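Local coordinates for protein aminoglycoside acetyltransferase meta-AAC0020 (Uncultured bacterium, PDB 5F47) that probably transfers the acetyl group of acetyl-coenzyme A to an amine of aminoglycoside antibiotics, as a GNAT-fold acetyltransferase from a soil metagenome, at residues Leu11-Leu16 with Lys105-Ala110; Pro22-Leu27 with Phe57-Ala62; Ile28-Ala33 with Asp91-Thr96; Pro85-Tyr90 with Lys118-Val123. All blocks are in the same frame, centred on the assembly; numbering follows the deposited sequence. Where two conformers were deposited one is given.

All four contacts meet on one mixed sheet. Interactions 1 and 2 use the neighbouring strands 11-15 and 57-64, joined by the probable hydrogen bond from V61 N to E14 O, 2.8 Å; helix 103-117 packs in the first and helix 21-34 in the second. Helix 21-34 carries on from interaction 2 into interaction 3, their centres about 10 Å apart. Interactions 3 and 4 occupy the two ends of strand 86-94, with centres about 22 Å apart, and both touch the second subunit. I108 CD1 of interaction 1 meets I89 CD1 of interaction 4 at 3.6 Å. The E122 side chain lies about 7 Å from a bound glucose unit, consistent with the trehalose in the crystal.

Interaction 1 of 4, residues Leu11-Leu16 with Lys105-Ala110; sequences LKIERL and KKLITA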
loop_
_atom_site.group_PDB
_atom_site.type_symbol
_atom_site.label_atom_id
_atom_site.label_comp_id
_atom_site.label_asym_id
_atom_site.label_seq_id
_atom_site.Cartn_x
_atom_site.Cartn_y
_atom_site.Cartn_z
ATOM N N LEU B 11 -3.021 30.244 0.989
ATOM C CA LEU B 11 -2.921 28.804 1.179
ATOM C C LEU B 11 -1.522 28.387 1.619
ATOM O O LEU B 11 -0.525 28.794 1.028
ATOM C CB LEU B 11 -3.309 28.076 -0.105
ATOM C CG LEU B 11 -3.436 26.559 -0.016
ATOM C CD1 LEU B 11 -4.655 26.168 0.796
ATOM C CD2 LEU B 11 -3.512 25.975 -1.415
ATOM N N LYS B 12 -1.455 27.560 2.656
ATOM C CA LYS B 12 -0.185 27.005 3.102
ATOM C C LYS B 12 -0.220 25.495 2.946
ATOM O O LYS B 12 -1.217 24.855 3.292
ATOM C CB LYS B 12 0.107 27.377 4.555
ATOM C CG LYS B 12 0.171 28.877 4.833
ATOM C CD LYS B 12 1.392 29.510 4.195
ATOM C CE LYS B 12 1.524 30.988 4.562
ATOM N NZ LYS B 12 0.471 31.846 3.938
ATOM N N ILE B 13 0.856 24.924 2.407
ATOM C CA ILE B 13 0.993 23.474 2.318
ATOM C C ILE B 13 2.100 23.052 3.259
ATOM O O ILE B 13 3.221 23.561 3.170
ATOM C CB ILE B 13 1.320 22.987 0.890
ATOM C CG1 ILE B 13 0.236 23.428 -0.096
ATOM C CG2 ILE B 13 1.485 21.478 0.868
ATOM C CD1 ILE B 13 -1.080 22.727 0.095
ATOM N N GLU B 14 1.785 22.146 4.177
ATOM C CA GLU B 14 2.730 21.777 5.216
ATOM C C GLU B 14 2.750 20.278 5.428
ATOM O O GLU B 14 1.730 19.598 5.281
ATOM C CB GLU B 14 2.396 22.501 6.526
ATOM C CG GLU B 14 2.551 24.022 6.416
ATOM C CD GLU B 14 2.238 24.773 7.701
ATOM O OE1 GLU B 14 2.013 24.125 8.745
ATOM O OE2 GLU B 14 2.224 26.026 7.658
ATOM N N ARG B 15 3.926 19.765 5.763
ATOM C CA ARG B 15 4.085 18.361 6.100
ATOM C C ARG B 15 4.018 18.221 7.616
ATOM O O ARG B 15 4.734 18.924 8.326
ATOM C CB ARG B 15 5.412 17.821 5.551
ATOM C CG ARG B 15 5.609 16.328 5.788
ATOM C CD ARG B 15 6.932 15.850 5.195
ATOM N NE ARG B 15 8.076 16.172 6.047
ATOM C CZ ARG B 15 8.982 17.111 5.787
ATOM N NH1 ARG B 15 8.900 17.858 4.689
ATOM N NH2 ARG B 15 9.983 17.303 6.635
ATOM N N LEU B 16 3.148 17.351 8.123
ATOM C CA LEU B 16 2.953 17.265 9.566
ATOM C C LEU B 16 4.171 16.687 10.276
ATOM O O LEU B 16 4.825 15.758 9.783
ATOM C CB LEU B 16 1.715 16.436 9.903
ATOM C CG LEU B 16 0.354 16.986 9.461
ATOM C CD1 LEU B 16 -0.730 16.200 10.191
ATOM C CD2 LEU B 16 0.197 18.485 9.701
ATOM N N LYS B 105 -3.945 19.738 -6.299
ATOM C CA LYS B 105 -2.747 19.765 -7.132
ATOM C C LYS B 105 -1.510 20.193 -6.351
ATOM O O LYS B 105 -0.438 19.635 -6.544
ATOM C CB LYS B 105 -2.947 20.691 -8.321
ATOM C CG LYS B 105 -3.861 20.123 -9.391
ATOM C CD LYS B 105 -3.999 21.105 -10.537
ATOM C CE LYS B 105 -4.948 20.574 -11.604
ATOM N NZ LYS B 105 -5.190 21.587 -12.667
ATOM N N LYS B 106 -1.655 21.187 -5.478
ATOM C CA LYS B 106 -0.513 21.641 -4.689
ATOM C C LYS B 106 -0.095 20.601 -3.655
ATOM O O LYS B 106 1.092 20.461 -3.383
ATOM C CB LYS B 106 -0.822 22.987 -4.018
ATOM C CG LYS B 106 -0.852 24.158 -5.001
ATOM C CD LYS B 106 -1.414 25.426 -4.374
ATOM C CE LYS B 106 -1.345 26.574 -5.380
ATOM N NZ LYS B 106 -2.030 27.829 -4.953
ATOM N N LEU B 107 -1.050 19.833 -3.121
ATOM C CA LEU B 107 -0.721 18.744 -2.208
ATOM C C LEU B 107 0.091 17.656 -2.924
ATOM O O LEU B 107 1.097 17.174 -2.397
ATOM C CB LEU B 107 -2.008 18.138 -1.606
ATOM C CG LEU B 107 -2.657 18.978 -0.500
ATOM C CD1 LEU B 107 -4.053 18.475 -0.191
ATOM C CD2 LEU B 107 -1.779 18.993 0.763
ATOM N N ILE B 108 -0.343 17.274 -4.126
ATOM C CA ILE B 108 0.373 16.265 -4.898
ATOM C C ILE B 108 1.770 16.753 -5.284
ATOM O O ILE B 108 2.746 16.007 -5.147
ATOM C CB ILE B 108 -0.416 15.871 -6.158
ATOM C CG1 ILE B 108 -1.663 15.070 -5.764
ATOM C CG2 ILE B 108 0.467 15.059 -7.153
ATOM C CD1 ILE B 108 -1.371 13.688 -5.182
ATOM N N THR B 109 1.870 18.000 -5.731
ATOM C CA THR B 109 3.174 18.554 -6.084
ATOM C C THR B 109 4.134 18.535 -4.889
ATOM O O THR B 109 5.290 18.128 -5.030
ATOM C CB THR B 109 3.027 19.974 -6.629
ATOM O OG1 THR B 109 2.276 19.933 -7.856
ATOM C CG2 THR B 109 4.395 20.595 -6.911
ATOM N N ALA B 110 3.663 18.953 -3.715
ATOM C CA ALA B 110 4.530 19.005 -2.534
ATOM C C ALA B 110 4.965 17.609 -2.108
ATOM O O ALA B 110 6.100 17.388 -1.689
ATOM C CB ALA B 110 3.810 19.710 -1.386
#
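I13, the residue with the most surface buried in this contact, spreads CG1, CG2 and CD1 over K106, L107 and A110. CG2 lies mainly on the methyl of A110, with I13 CG2 3.7 Å from A110 CB. CD1 turns to L107, where I13 CD1 and L107 CD2 are 3.9 Å apart, and CG1 lies near the root of K106, with I13 CG1 4.1 Å from K106 CB. The first torsion (chi1 -58°) sets CG1 anti to the carbonyl carbon, toward K106, with CG2 anti to the backbone N, toward A110. L107 CD2 is also near I13 CG2, so this methyl is touched by both ends of the isoleucine. The helix is 103-117, packed on strand 11-15, an outermost strand of the sheet within this chain; in the GNAT fold such a helix follows the fourth strand, here 86-94, and covers one face of the sheet. Strand and helix segments run at 35° to each other, their axes 9.1 Å apart. K106 contributes carbon rather than charge: its chain is extended beyond CG and crosses the I13 side chain at about a right angle. Farther out, its CD meets a methyl of L11, with K106 CD 3.7 Å from L11 CD2, while NZ continues to a long, weak ion pair with D8. L11 also touches I103, one turn earlier on the helix, and on the sheet side K12 and E14 pair through their backbones with L63 and V61.

Interaction 2 of 4, residues Pro22-Leu27 with Phe57-Ala62; sequences PKFIQL and FYVFVA
Aromatic contact joins F24 of the helix to F57 of the strand: the side chains reach toward each other tip to tip, and F24 CZ lies 3.7 Å from F57 CE2. The ring planes are inclined at 54° and the centroids are 5.8 Å apart, an oblique pairing in which F24 CZ sits at the edge of the F57 ring, near its plane.

Contacts of the aliphatic side chains make up the rest. V59 divides its methyls between two helix residues: V59 CG2 meets aromatic carbon, 4.0 Å from F24 CE1, and V59 CG1 is 3.5 Å from L27 CD2. L27 and V59 slide past each other in opposite directions, and the same L27 CD2 reaches V61 CG1 at 4.2 Å. Segments 22-27 and 57-62 run at 75° to each other, the helix covering one side of the GNAT sheet, while F60 points to the other side and meets F114 edge-to-face. L51 of helix 45-53 packs on both F24 and F57, and Y80 of the second subunit packs on F57.

With carbon meeting carbon throughout and all five touching residues buried, the helix is held here by shape and the hydrophobic effect rather than by directional bonds.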
loop_
_atom_site.group_PDB
_atom_site.type_symbol
_atom_site.label_atom_id
_atom_site.label_comp_id
_atom_site.label_asym_id
_atom_site.label_seq_id
_atom_site.Cartn_x
_atom_site.Cartn_y
_atom_site.Cartn_z
ATOM N N PRO B 22 -3.052 17.506 16.642
ATOM C CA PRO B 22 -4.321 18.209 16.405
ATOM C C PRO B 22 -4.664 18.395 14.931
ATOM O O PRO B 22 -5.828 18.216 14.567
ATOM C CB PRO B 22 -4.096 19.572 17.079
ATOM C CG PRO B 22 -3.135 19.279 18.157
ATOM C CD PRO B 22 -2.185 18.288 17.549
ATOM N N LYS B 23 -3.682 18.741 14.098
ATOM C CA LYS B 23 -3.946 18.885 12.672
ATOM C C LYS B 23 -4.246 17.534 12.033
ATOM O O LYS B 23 -5.048 17.454 11.108
ATOM C CB LYS B 23 -2.771 19.564 11.966
ATOM C CG LYS B 23 -2.698 21.061 12.247
ATOM C CD LYS B 23 -1.436 21.672 11.658
ATOM C CE LYS B 23 -1.328 23.156 11.992
ATOM N NZ LYS B 23 0.006 23.700 11.613
ATOM N N PHE B 24 -3.609 16.475 12.528
ATOM C CA PHE B 24 -3.864 15.126 12.024
ATOM C C PHE B 24 -5.328 14.747 12.288
ATOM O O PHE B 24 -6.017 14.248 11.394
ATOM C CB PHE B 24 -2.899 14.140 12.693
ATOM C CG PHE B 24 -2.883 12.743 12.101
ATOM C CD1 PHE B 24 -3.282 12.476 10.793
ATOM C CD2 PHE B 24 -2.444 11.684 12.887
ATOM C CE1 PHE B 24 -3.245 11.162 10.294
ATOM C CE2 PHE B 24 -2.388 10.398 12.403
ATOM C CZ PHE B 24 -2.793 10.124 11.110
ATOM N N ILE B 25 -5.799 15.031 13.497
ATOM C CA ILE B 25 -7.190 14.756 13.856
ATOM C C ILE B 25 -8.140 15.593 13.006
ATOM O O ILE B 25 -9.158 15.078 12.529
ATOM C CB ILE B 25 -7.424 14.997 15.356
ATOM C CG1 ILE B 25 -6.697 13.904 16.140
ATOM C CG2 ILE B 25 -8.926 14.989 15.709
ATOM C CD1 ILE B 25 -6.721 14.101 17.645
ATOM N N GLN B 26 -7.810 16.863 12.781
ATOM C CA GLN B 26 -8.616 17.686 11.869
ATOM C C GLN B 26 -8.699 17.064 10.479
ATOM O O GLN B 26 -9.773 17.040 9.863
ATOM C CB GLN B 26 -8.049 19.101 11.750
ATOM C CG GLN B 26 -8.310 20.018 12.914
ATOM C CD GLN B 26 -7.686 21.383 12.675
ATOM O OE1 GLN B 26 -8.058 22.097 11.737
ATOM N NE2 GLN B 26 -6.715 21.742 13.509
ATOM N N LEU B 27 -7.571 16.562 9.974
ATOM C CA LEU B 27 -7.575 15.925 8.664
ATOM C C LEU B 27 -8.445 14.671 8.661
ATOM O O LEU B 27 -9.200 14.441 7.719
ATOM C CB LEU B 27 -6.152 15.572 8.216
ATOM C CG LEU B 27 -6.104 14.939 6.819
ATOM C CD1 LEU B 27 -6.668 15.886 5.750
ATOM C CD2 LEU B 27 -4.684 14.509 6.463
ATOM N N PHE B 57 5.603 7.025 7.566
ATOM C CA PHE B 57 4.272 7.580 7.376
ATOM C C PHE B 57 4.383 9.087 7.351
ATOM O O PHE B 57 4.946 9.684 8.266
ATOM C CB PHE B 57 3.339 7.118 8.509
ATOM C CG PHE B 57 1.942 7.623 8.391
ATOM C CD1 PHE B 57 1.103 7.119 7.405
ATOM C CD2 PHE B 57 1.451 8.585 9.275
ATOM C CE1 PHE B 57 -0.214 7.565 7.299
ATOM C CE2 PHE B 57 0.145 9.033 9.177
ATOM C CZ PHE B 57 -0.692 8.521 8.187
ATOM N N TYR B 58 3.866 9.703 6.296
ATOM C CA TYR B 58 3.939 11.158 6.145
ATOM C C TYR B 58 2.602 11.733 5.707
ATOM O O TYR B 58 1.980 11.249 4.764
ATOM C CB TYR B 58 5.017 11.554 5.135
ATOM C CG TYR B 58 6.422 11.315 5.597
ATOM C CD1 TYR B 58 7.050 12.216 6.448
ATOM C CD2 TYR B 58 7.136 10.212 5.165
ATOM C CE1 TYR B 58 8.355 12.018 6.867
ATOM C CE2 TYR B 58 8.441 10.009 5.574
ATOM C CZ TYR B 58 9.038 10.911 6.428
ATOM O OH TYR B 58 10.338 10.717 6.833
ATOM N N VAL B 59 2.216 12.820 6.371
ATOM C CA VAL B 59 0.945 13.489 6.150
ATOM C C VAL B 59 1.207 14.896 5.632
ATOM O O VAL B 59 2.026 15.628 6.194
ATOM C CB VAL B 59 0.121 13.581 7.447
ATOM C CG1 VAL B 59 -1.234 14.205 7.179
ATOM C CG2 VAL B 59 -0.056 12.202 8.077
ATOM N N PHE B 60 0.535 15.273 4.549
ATOM C CA PHE B 60 0.646 16.637 4.045
ATOM C C PHE B 60 -0.709 17.303 4.159
ATOM O O PHE B 60 -1.722 16.694 3.816
ATOM C CB PHE B 60 1.126 16.649 2.595
ATOM C CG PHE B 60 2.527 16.138 2.417
ATOM C CD1 PHE B 60 2.779 14.775 2.415
ATOM C CD2 PHE B 60 3.586 17.013 2.272
ATOM C CE1 PHE B 60 4.067 14.296 2.262
ATOM C CE2 PHE B 60 4.879 16.534 2.112
ATOM C CZ PHE B 60 5.107 15.166 2.127
ATOM N N VAL B 61 -0.737 18.541 4.631
ATOM C CA VAL B 61 -2.001 19.253 4.771
ATOM C C VAL B 61 -2.014 20.605 4.081
ATOM O O VAL B 61 -0.976 21.222 3.828
ATOM C CB VAL B 61 -2.379 19.453 6.256
ATOM C CG1 VAL B 61 -2.502 18.096 6.953
ATOM C CG2 VAL B 61 -1.382 20.345 6.989
ATOM N N ALA B 62 -3.224 21.058 3.777
ATOM C CA ALA B 62 -3.433 22.394 3.234
ATOM C C ALA B 62 -4.164 23.218 4.268
ATOM O O ALA B 62 -5.147 22.760 4.852
ATOM C CB ALA B 62 -4.216 22.335 1.945
#

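Interaction 3 of 4, residues Ile28-Ala33 with Asp91-Thr96; sequences IRLFEA and DLAVDT
The F31 ring has D91 CB over one face and A93 CB at its edge, in plane; the F35 ring is a further aromatic neighbour. D91 CB lies 3.6 Å above the ring plane, offset toward the rim, and makes a CH-pi contact 4.0 Å from the F31 centroid. A93 CB is 3.6 Å from F31 CD1. CG of F31 stands anti to the carbonyl carbon (chi1 -72°), and the ring extends from there to the strand, where its CZ is 3.6 Å from D91 CB. The D91 carboxylate is turned 56° against the ring plane; its OD2 is hydrogen-bonded to the hydroxyls of Y80 and Y81 of the second subunit.

L30, one residue earlier, adds a contact. In one of its two deposited conformers, L30 CD2 lies 3.6 Å from the same A93 CB, and L30 CD1 4.1 Å from D95 N. Helix segment 28-33 runs across strand segment 91-94 at 80°, on one face of the GNAT sheet.

The chemistry splits D91 in two: its CB serves the intrachain apolar packing against F31, whereas its carboxylate serves the dimer interface. Two such bonds to OD2 would probably help to stabilise a negative charge.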
loop_
_atom_site.group_PDB
_atom_site.type_symbol
_atom_site.label_atom_id
_atom_site.label_comp_id
_atom_site.label_asym_id
_atom_site.label_seq_id
_atom_site.Cartn_x
_atom_site.Cartn_y
_atom_site.Cartn_z
ATOM N N ILE B 28 -8.350 13.874 9.723
ATOM C CA ILE B 28 -9.133 12.649 9.811
ATOM C C ILE B 28 -10.626 13.001 9.818
ATOM O O ILE B 28 -11.419 12.343 9.148
ATOM C CB ILE B 28 -8.744 11.832 11.046
ATOM C CG1 ILE B 28 -7.315 11.305 10.887
ATOM C CG2 ILE B 28 -9.719 10.664 11.244
ATOM C CD1 ILE B 28 -6.680 10.840 12.195
ATOM N N ARG B 29 -11.009 14.061 10.530
ATOM C CA ARG B 29 -12.403 14.510 10.487
ATOM C C ARG B 29 -12.804 15.002 9.103
ATOM O O ARG B 29 -13.947 14.839 8.695
ATOM C CB ARG B 29 -12.661 15.618 11.511
ATOM C CG ARG B 29 -12.554 15.153 12.962
ATOM C CD ARG B 29 -13.477 13.973 13.251
ATOM N NE ARG B 29 -13.518 13.659 14.678
ATOM C CZ ARG B 29 -14.191 12.635 15.194
ATOM N NH1 ARG B 29 -14.885 11.816 14.404
ATOM N NH2 ARG B 29 -14.165 12.427 16.503
ATOM N N LEU B 30 -11.872 15.625 8.382
ATOM C CA LEU B 30 -12.164 16.049 7.020
ATOM C C LEU B 30 -12.430 14.829 6.138
ATOM O O LEU B 30 -13.366 14.829 5.333
ATOM C CB LEU B 30 -11.017 16.893 6.468
ATOM C CG LEU B 30 -11.258 17.640 5.155
ATOM C CD1 LEU B 30 -10.428 18.917 5.119
ATOM C CD2 LEU B 30 -10.882 16.740 3.994
ATOM N N PHE B 31 -11.612 13.788 6.297
ATOM C CA PHE B 31 -11.812 12.534 5.569
ATOM C C PHE B 31 -13.200 11.957 5.879
ATOM O O PHE B 31 -13.921 11.516 4.979
ATOM C CB PHE B 31 -10.749 11.494 5.939
ATOM C CG PHE B 31 -9.362 11.771 5.402
ATOM C CD1 PHE B 31 -9.156 12.598 4.309
ATOM C CD2 PHE B 31 -8.274 11.150 5.985
ATOM C CE1 PHE B 31 -7.838 12.826 3.812
ATOM C CE2 PHE B 31 -6.990 11.363 5.512
ATOM C CZ PHE B 31 -6.769 12.191 4.421
ATOM N N GLU B 32 -13.554 11.931 7.155
ATOM C CA GLU B 32 -14.849 11.392 7.565
ATOM C C GLU B 32 -16.000 12.128 6.876
ATOM O O GLU B 32 -16.983 11.510 6.447
ATOM C CB GLU B 32 -15.012 11.484 9.082
ATOM C CG GLU B 32 -16.387 11.008 9.572
ATOM C CD GLU B 32 -16.640 11.287 11.050
ATOM O OE1 GLU B 32 -15.961 12.147 11.656
ATOM O OE2 GLU B 32 -17.542 10.644 11.612
ATOM N N ALA B 33 -15.865 13.444 6.751
ATOM C CA ALA B 33 -16.889 14.275 6.129
ATOM C C ALA B 33 -16.911 14.091 4.612
ATOM O O ALA B 33 -17.956 13.787 4.035
ATOM C CB ALA B 33 -16.671 15.730 6.492
ATOM N N ASP B 91 -4.881 8.221 1.101
ATOM C CA ASP B 91 -6.069 9.090 1.027
ATOM C C ASP B 91 -5.682 10.497 0.632
ATOM O O ASP B 91 -4.631 10.972 1.011
ATOM C CB ASP B 91 -6.789 9.179 2.376
ATOM C CG ASP B 91 -7.759 8.054 2.624
ATOM O OD1 ASP B 91 -8.456 7.592 1.684
ATOM O OD2 ASP B 91 -7.855 7.650 3.809
ATOM N N LEU B 92 -6.565 11.153 -0.110
ATOM C CA LEU B 92 -6.424 12.568 -0.419
ATOM C C LEU B 92 -7.826 13.169 -0.436
ATOM O O LEU B 92 -8.738 12.624 -1.066
ATOM C CB LEU B 92 -5.708 12.774 -1.766
ATOM C CG LEU B 92 -5.516 14.201 -2.286
ATOM C CD1 LEU B 92 -4.283 14.269 -3.163
ATOM C CD2 LEU B 92 -6.730 14.677 -3.070
ATOM N N ALA B 93 -8.009 14.281 0.264
ATOM C CA ALA B 93 -9.294 14.944 0.250
ATOM C C ALA B 93 -9.136 16.434 0.397
ATOM O O ALA B 93 -8.192 16.912 1.026
ATOM C CB ALA B 93 -10.207 14.399 1.363
ATOM N N VAL B 94 -10.086 17.155 -0.183
ATOM C CA VAL B 94 -10.178 18.599 -0.042
ATOM C C VAL B 94 -11.600 18.952 0.377
ATOM O O VAL B 94 -12.566 18.382 -0.138
ATOM C CB VAL B 94 -9.789 19.313 -1.348
ATOM C CG1 VAL B 94 -10.033 20.827 -1.252
ATOM C CG2 VAL B 94 -8.332 19.032 -1.666
ATOM N N ASP B 95 -11.700 19.842 1.357
ATOM C CA ASP B 95 -12.964 20.413 1.824
ATOM C C ASP B 95 -13.876 20.730 0.642
ATOM O O ASP B 95 -13.445 21.361 -0.322
ATOM C CB ASP B 95 -12.670 21.682 2.635
ATOM C CG ASP B 95 -13.879 22.220 3.377
ATOM O OD1 ASP B 95 -14.990 22.267 2.805
ATOM O OD2 ASP B 95 -13.698 22.637 4.539
ATOM N N THR B 96 -15.127 20.295 0.708
ATOM C CA THR B 96 -16.058 20.515 -0.394
ATOM C C THR B 96 -16.231 22.005 -0.715
ATOM O O THR B 96 -16.523 22.366 -1.853
ATOM C CB THR B 96 -17.429 19.896 -0.088
ATOM O OG1 THR B 96 -17.910 20.414 1.154
ATOM C CG2 THR B 96 -17.317 18.384 0.018
#

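Interaction 4 of 4, residues Pro85-Tyr90 with Lys118-Val123; sequences PLAYIY and KGFEEV
The chains of 85-90 and 118-123 run side by side in parallel sense, joined by the backbone bonds E121 N to P85 O (2.8 Å) and A87 N to E122 O (3.0 Å), both close to straight, with A87 opposite V123 in the register. The P85 carbonyl points almost directly at its donor, the C=O...N angle being 164°. P85 then lays its ring on F120, the two side chains crossing at about a right angle: P85 CB stands over the centre of the aromatic face, a CH-pi contact 3.7 Å from the F120 centroid and 12° off the normal. P85 CG and CD spread over the CE1 and CD1 side of the same ring. In the plane of that ring, its edge meets the backbone A87 N, and A87 CB is 3.9 Å from F120 CD2. Beyond it, A87 and V123 put their side chains on the sheet face covered by helix 103-117, where I89 CD1 packs on V123 CG1 at 3.6 Å. L86 and E122 lie on the other face, side by side and pointing the same way, with L86 CD2 3.7 Å from E122 CB. The E121 carboxylate bonds to Q79, and V123 pairs antiparallel with a strand of the second subunit, which carries the sheet across the dimer. G119, with positive phi, ends helix 103-117 in a Schellman motif and turns the chain into strand 122-128. Strand 86-94, that helix and strand 122-128 form a beta-alpha-beta crossover, the unit that in the GNAT fold generally forms much of the acetyl-coenzyme A site.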
loop_
_atom_site.group_PDB
_atom_site.type_symbol
_atom_site.label_atom_id
_atom_site.label_comp_id
_atom_site.label_asym_id
_atom_site.label_seq_id
_atom_site.Cartn_x
_atom_site.Cartn_y
_atom_site.Cartn_z
ATOM N N PRO B 85 12.968 3.545 -2.339
ATOM C CA PRO B 85 11.614 3.157 -1.935
ATOM C C PRO B 85 10.495 3.681 -2.818
ATOM O O PRO B 85 10.691 4.522 -3.704
ATOM C CB PRO B 85 11.469 3.767 -0.528
ATOM C CG PRO B 85 12.828 4.175 -0.124
ATOM C CD PRO B 85 13.611 4.435 -1.360
ATOM N N LEU B 86 9.317 3.145 -2.559
ATOM C CA LEU B 86 8.065 3.642 -3.107
ATOM C C LEU B 86 7.342 4.441 -2.039
ATOM O O LEU B 86 7.485 4.184 -0.855
ATOM C CB LEU B 86 7.146 2.501 -3.554
ATOM C CG LEU B 86 7.700 1.500 -4.565
ATOM C CD1 LEU B 86 6.738 0.343 -4.744
ATOM C CD2 LEU B 86 7.973 2.144 -5.911
ATOM N N ALA B 87 6.538 5.396 -2.474
ATOM C CA ALA B 87 5.551 6.000 -1.595
ATOM C C ALA B 87 4.144 5.738 -2.115
ATOM O O ALA B 87 3.851 5.921 -3.306
ATOM C CB ALA B 87 5.802 7.486 -1.465
ATOM N N TYR B 88 3.272 5.343 -1.202
ATOM C CA TYR B 88 1.882 5.004 -1.477
ATOM C C TYR B 88 0.996 6.083 -0.896
ATOM O O TYR B 88 0.878 6.174 0.320
ATOM C CB TYR B 88 1.566 3.653 -0.814
ATOM C CG TYR B 88 0.202 3.081 -1.032
ATOM C CD1 TYR B 88 -0.638 3.534 -2.035
ATOM C CD2 TYR B 88 -0.246 2.051 -0.217
ATOM C CE1 TYR B 88 -1.893 2.976 -2.216
ATOM C CE2 TYR B 88 -1.489 1.482 -0.401
ATOM C CZ TYR B 88 -2.303 1.942 -1.402
ATOM O OH TYR B 88 -3.532 1.367 -1.576
ATOM N N ILE B 89 0.388 6.907 -1.739
ATOM C CA ILE B 89 -0.620 7.853 -1.251
ATOM C C ILE B 89 -1.897 7.074 -0.985
ATOM O O ILE B 89 -2.447 6.453 -1.900
ATOM C CB ILE B 89 -0.888 8.973 -2.266
ATOM C CG1 ILE B 89 0.376 9.817 -2.468
ATOM C CG2 ILE B 89 -2.046 9.866 -1.779
ATOM C CD1 ILE B 89 0.240 10.834 -3.634
ATOM N N TYR B 90 -2.361 7.088 0.264
ATOM C CA TYR B 90 -3.498 6.273 0.616
ATOM C C TYR B 90 -4.826 7.028 0.510
ATOM O O TYR B 90 -5.799 6.504 -0.045
ATOM C CB TYR B 90 -3.318 5.696 2.038
ATOM C CG TYR B 90 -4.367 4.664 2.334
ATOM C CD1 TYR B 90 -4.230 3.353 1.877
ATOM C CD2 TYR B 90 -5.538 5.018 3.000
ATOM C CE1 TYR B 90 -5.240 2.404 2.122
ATOM C CE2 TYR B 90 -6.545 4.084 3.242
ATOM C CZ TYR B 90 -6.390 2.787 2.806
ATOM O OH TYR B 90 -7.419 1.901 3.062
ATOM N N LYS B 118 14.072 12.848 -1.328
ATOM C CA LYS B 118 14.476 11.662 -0.577
ATOM C C LYS B 118 14.954 10.522 -1.464
ATOM O O LYS B 118 15.343 9.471 -0.966
ATOM C CB LYS B 118 13.318 11.173 0.301
ATOM C CG LYS B 118 12.992 12.120 1.445
ATOM C CD LYS B 118 11.762 11.658 2.207
ATOM C CE LYS B 118 12.034 10.413 3.030
ATOM N NZ LYS B 118 12.887 10.725 4.211
ATOM N N GLY B 119 14.932 10.729 -2.775
ATOM C CA GLY B 119 15.461 9.746 -3.707
ATOM C C GLY B 119 14.609 8.501 -3.860
ATOM O O GLY B 119 15.131 7.408 -4.117
ATOM N N PHE B 120 13.296 8.655 -3.710
ATOM C CA PHE B 120 12.380 7.552 -3.964
ATOM C C PHE B 120 12.260 7.266 -5.463
ATOM O O PHE B 120 12.530 8.146 -6.297
ATOM C CB PHE B 120 10.986 7.864 -3.410
ATOM C CG PHE B 120 10.832 7.619 -1.938
ATOM C CD1 PHE B 120 11.831 7.953 -1.038
ATOM C CD2 PHE B 120 9.663 7.064 -1.452
ATOM C CE1 PHE B 120 11.664 7.736 0.339
ATOM C CE2 PHE B 120 9.491 6.844 -0.084
ATOM C CZ PHE B 120 10.494 7.175 0.807
ATOM N N GLU B 121 11.827 6.053 -5.802
ATOM C CA GLU B 121 11.675 5.670 -7.200
ATOM C C GLU B 121 10.382 6.243 -7.781
ATOM O O GLU B 121 10.347 6.693 -8.928
ATOM C CB GLU B 121 11.677 4.137 -7.382
ATOM C CG GLU B 121 11.612 3.754 -8.881
ATOM C CD GLU B 121 11.465 2.254 -9.163
ATOM O OE1 GLU B 121 11.222 1.886 -10.332
ATOM O OE2 GLU B 121 11.589 1.435 -8.248
ATOM N N GLU B 122 9.328 6.217 -6.981
ATOM C CA GLU B 122 7.986 6.345 -7.521
ATOM C C GLU B 122 7.006 6.636 -6.411
ATOM O O GLU B 122 7.165 6.144 -5.297
ATOM C CB GLU B 122 7.605 5.053 -8.220
ATOM C CG GLU B 122 6.239 5.007 -8.858
ATOM C CD GLU B 122 5.910 3.604 -9.301
ATOM O OE1 GLU B 122 5.017 2.979 -8.694
ATOM O OE2 GLU B 122 6.569 3.115 -10.241
ATOM N N VAL B 123 5.994 7.438 -6.726
ATOM C CA VAL B 123 4.852 7.645 -5.846
ATOM C C VAL B 123 3.660 7.058 -6.570
ATOM O O VAL B 123 3.526 7.266 -7.762
ATOM C CB VAL B 123 4.627 9.139 -5.562
ATOM C CG1 VAL B 123 3.390 9.370 -4.735
ATOM C CG2 VAL B 123 5.848 9.764 -4.868
#